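Local structure of beta-porphyranase A (Bacteroides plebeius, 4AW7) at residues S296-L301 against N453-L458. The protein hydrolyses the sulfated red-algal polysaccharide porphyran at linkages from beta-D-galactose to alpha-L-galactose-6-sulfate, releasing mostly a disaccharide. Numbering follows the deposited sequence.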
loop_
_atom_site.group_PDB
_atom_site.type_symbol
_atom_site.label_atom_id
_atom_site.label_comp_id
_atom_site.label_asym_id
_atom_site.label_seq_id
_atom_site.Cartn_x
_atom_site.Cartn_y
_atom_site.Cartn_z
ATOM N N SER A 296 -9.249 -6.236 -6.010
ATOM C CA SER A 296 -8.112 -5.325 -5.934
ATOM C C SER A 296 -7.623 -5.214 -4.509
ATOM O O SER A 296 -6.418 -5.184 -4.267
ATOM C CB SER A 296 -8.471 -3.922 -6.439
ATOM O OG SER A 296 -8.805 -3.963 -7.802
ATOM N N PHE A 297 -8.522 -5.113 -3.527
ATOM C CA PHE A 297 -8.079 -5.090 -2.136
ATOM C C PHE A 297 -7.149 -6.272 -1.882
ATOM O O PHE A 297 -6.058 -6.124 -1.312
ATOM C CB PHE A 297 -9.214 -5.148 -1.129
ATOM C CG PHE A 297 -10.229 -4.024 -1.194
ATOM C CD1 PHE A 297 -9.954 -2.762 -1.684
ATOM C CD2 PHE A 297 -11.483 -4.253 -0.688
ATOM C CE1 PHE A 297 -10.941 -1.777 -1.746
ATOM C CE2 PHE A 297 -12.437 -3.277 -0.720
ATOM C CZ PHE A 297 -12.189 -2.050 -1.271
ATOM N N ASN A 298 -7.580 -7.477 -2.243
ATOM C CA ASN A 298 -6.746 -8.654 -2.047
ATOM C C ASN A 298 -5.440 -8.604 -2.821
ATOM O O ASN A 298 -4.364 -8.918 -2.300
ATOM C CB ASN A 298 -7.541 -9.912 -2.348
ATOM C CG ASN A 298 -8.451 -10.331 -1.198
ATOM O OD1 ASN A 298 -8.068 -10.218 -0.033
ATOM N ND2 ASN A 298 -9.661 -10.822 -1.533
ATOM N N HIS A 299 -5.494 -8.208 -4.096
ATOM C CA HIS A 299 -4.257 -8.232 -4.863
ATOM C C HIS A 299 -3.193 -7.281 -4.312
ATOM O O HIS A 299 -1.990 -7.593 -4.289
ATOM C CB HIS A 299 -4.504 -7.883 -6.333
ATOM C CG HIS A 299 -5.354 -8.861 -7.078
ATOM N ND1 HIS A 299 -5.216 -10.227 -6.971
ATOM C CD2 HIS A 299 -6.315 -8.654 -7.999
ATOM C CE1 HIS A 299 -6.074 -10.809 -7.792
ATOM N NE2 HIS A 299 -6.750 -9.877 -8.429
ATOM N N PHE A 300 -3.606 -6.106 -3.860
ATOM C CA PHE A 300 -2.685 -5.149 -3.280
ATOM C C PHE A 300 -2.231 -5.568 -1.872
ATOM O O PHE A 300 -1.106 -5.304 -1.484
ATOM C CB PHE A 300 -3.286 -3.742 -3.178
ATOM C CG PHE A 300 -3.399 -3.025 -4.500
ATOM C CD1 PHE A 300 -2.272 -2.729 -5.286
ATOM C CD2 PHE A 300 -4.625 -2.610 -4.959
ATOM C CE1 PHE A 300 -2.411 -2.054 -6.453
ATOM C CE2 PHE A 300 -4.772 -1.907 -6.148
ATOM C CZ PHE A 300 -3.674 -1.646 -6.931
ATOM N N LEU A 301 -3.110 -6.215 -1.124
ATOM C CA LEU A 301 -2.840 -6.536 0.264
ATOM C C LEU A 301 -1.565 -7.340 0.420
ATOM O O LEU A 301 -0.786 -7.100 1.324
ATOM C CB LEU A 301 -4.025 -7.303 0.861
ATOM C CG LEU A 301 -3.911 -7.787 2.293
ATOM C CD1 LEU A 301 -3.792 -6.608 3.277
ATOM C CD2 LEU A 301 -5.124 -8.649 2.631
ATOM N N ASN A 453 -8.739 -13.621 -9.573
ATOM C CA ASN A 453 -9.594 -12.864 -8.658
ATOM C C ASN A 453 -10.232 -13.679 -7.550
ATOM O O ASN A 453 -11.228 -13.275 -6.946
ATOM C CB ASN A 453 -10.612 -12.034 -9.436
ATOM C CG ASN A 453 -9.964 -11.076 -10.400
ATOM O OD1 ASN A 453 -8.958 -10.444 -10.095
ATOM N ND2 ASN A 453 -10.466 -11.041 -11.618
ATOM N N GLN A 454 -9.611 -14.820 -7.253
ATOM C CA GLN A 454 -9.938 -15.611 -6.099
ATOM C C GLN A 454 -8.772 -15.526 -5.118
ATOM O O GLN A 454 -7.608 -15.609 -5.504
ATOM C CB GLN A 454 -10.204 -17.079 -6.476
ATOM C CG GLN A 454 -10.504 -17.967 -5.301
ATOM C CD GLN A 454 -10.686 -19.441 -5.695
ATOM O OE1 GLN A 454 -10.151 -19.892 -6.682
ATOM N NE2 GLN A 454 -11.359 -20.209 -4.840
ATOM N N THR A 455 -9.117 -15.339 -3.850
ATOM C CA THR A 455 -8.191 -15.392 -2.735
ATOM C C THR A 455 -8.688 -16.455 -1.759
ATOM O O THR A 455 -9.890 -16.498 -1.448
ATOM C CB THR A 455 -8.076 -14.024 -2.060
ATOM O OG1 THR A 455 -7.818 -13.042 -3.071
ATOM C CG2 THR A 455 -7.038 -13.994 -0.974
ATOM N N ILE A 456 -7.769 -17.259 -1.267
ATOM C CA ILE A 456 -8.075 -18.361 -0.357
ATOM C C ILE A 456 -7.313 -18.138 0.952
ATOM O O ILE A 456 -6.124 -17.785 0.950
ATOM C CB ILE A 456 -7.657 -19.743 -1.010
ATOM C CG1 ILE A 456 -8.552 -20.031 -2.241
ATOM C CG2 ILE A 456 -7.691 -20.908 -0.027
ATOM C CD1 ILE A 456 -8.026 -21.126 -3.184
ATOM N N VAL A 457 -7.977 -18.385 2.066
ATOM C CA VAL A 457 -7.353 -18.441 3.375
ATOM C C VAL A 457 -7.710 -19.781 3.995
ATOM O O VAL A 457 -8.898 -20.106 4.181
ATOM C CB VAL A 457 -7.799 -17.263 4.280
ATOM C CG1 VAL A 457 -7.295 -17.427 5.697
ATOM C CG2 VAL A 457 -7.350 -15.939 3.703
ATOM N N LEU A 458 -6.681 -20.574 4.252
ATOM C CA LEU A 458 -6.803 -21.820 4.991
ATOM C C LEU A 458 -6.504 -21.548 6.460
ATOM O O LEU A 458 -5.528 -20.863 6.792
ATOM C CB LEU A 458 -5.787 -22.809 4.456
ATOM C CG LEU A 458 -5.979 -23.267 3.009
ATOM C CD1 LEU A 458 -4.708 -23.860 2.437
ATOM C CD2 LEU A 458 -7.079 -24.291 2.934
HETATM O O HOH W 1 -10.343 -11.741 -4.295
#
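His299 reaches from its helix to the loop residue Asn453, just before strand 454-462, and its NE2 donates a hydrogen bond of 2.8 Å to Asn453 OD1. The N-H...O angle is 169°, and the oxygen lies at the ring edge, almost in the ring plane, while the donor lies in the carbonyl plane; ring and amide are nonetheless twisted 52° apart. With CG anti to its carbonyl carbon (chi1 -64°), His299 carries its ring out to Asn453. The preceding helix residue, Asn298, packs against Thr455, Asn298 CB lying 3.2 Å from Thr455 OG1. Asn298 ND2 is not aligned for a hydrogen bond to that hydroxyl, and a water bridges them: it accepts from ND2 at 3.0 Å and donates to Thr455 OG1 and to the backbone O of Asn453. Asparagine suits this place because its OD1 also takes a hydrogen bond from Trp365; threonine adds a methyl that packs on the amide. Asp398 links the two pairs: its OD2 bonds His299 ND1 and its OD1 bonds Thr455 OG1. Histidine offers two in-plane nitrogens to two partners, which fixes the ring's rotation; a leucine here would probably leave Asn453 OD1 and Asp398 OD2 without these partners. Away from the substrate site, this polar domain interface joins helix 293-305, which connects parallel strands 268-276 and 311-316 of the catalytic (beta/alpha)8-type barrel, to strand 454-462 of the beta-sandwich domain.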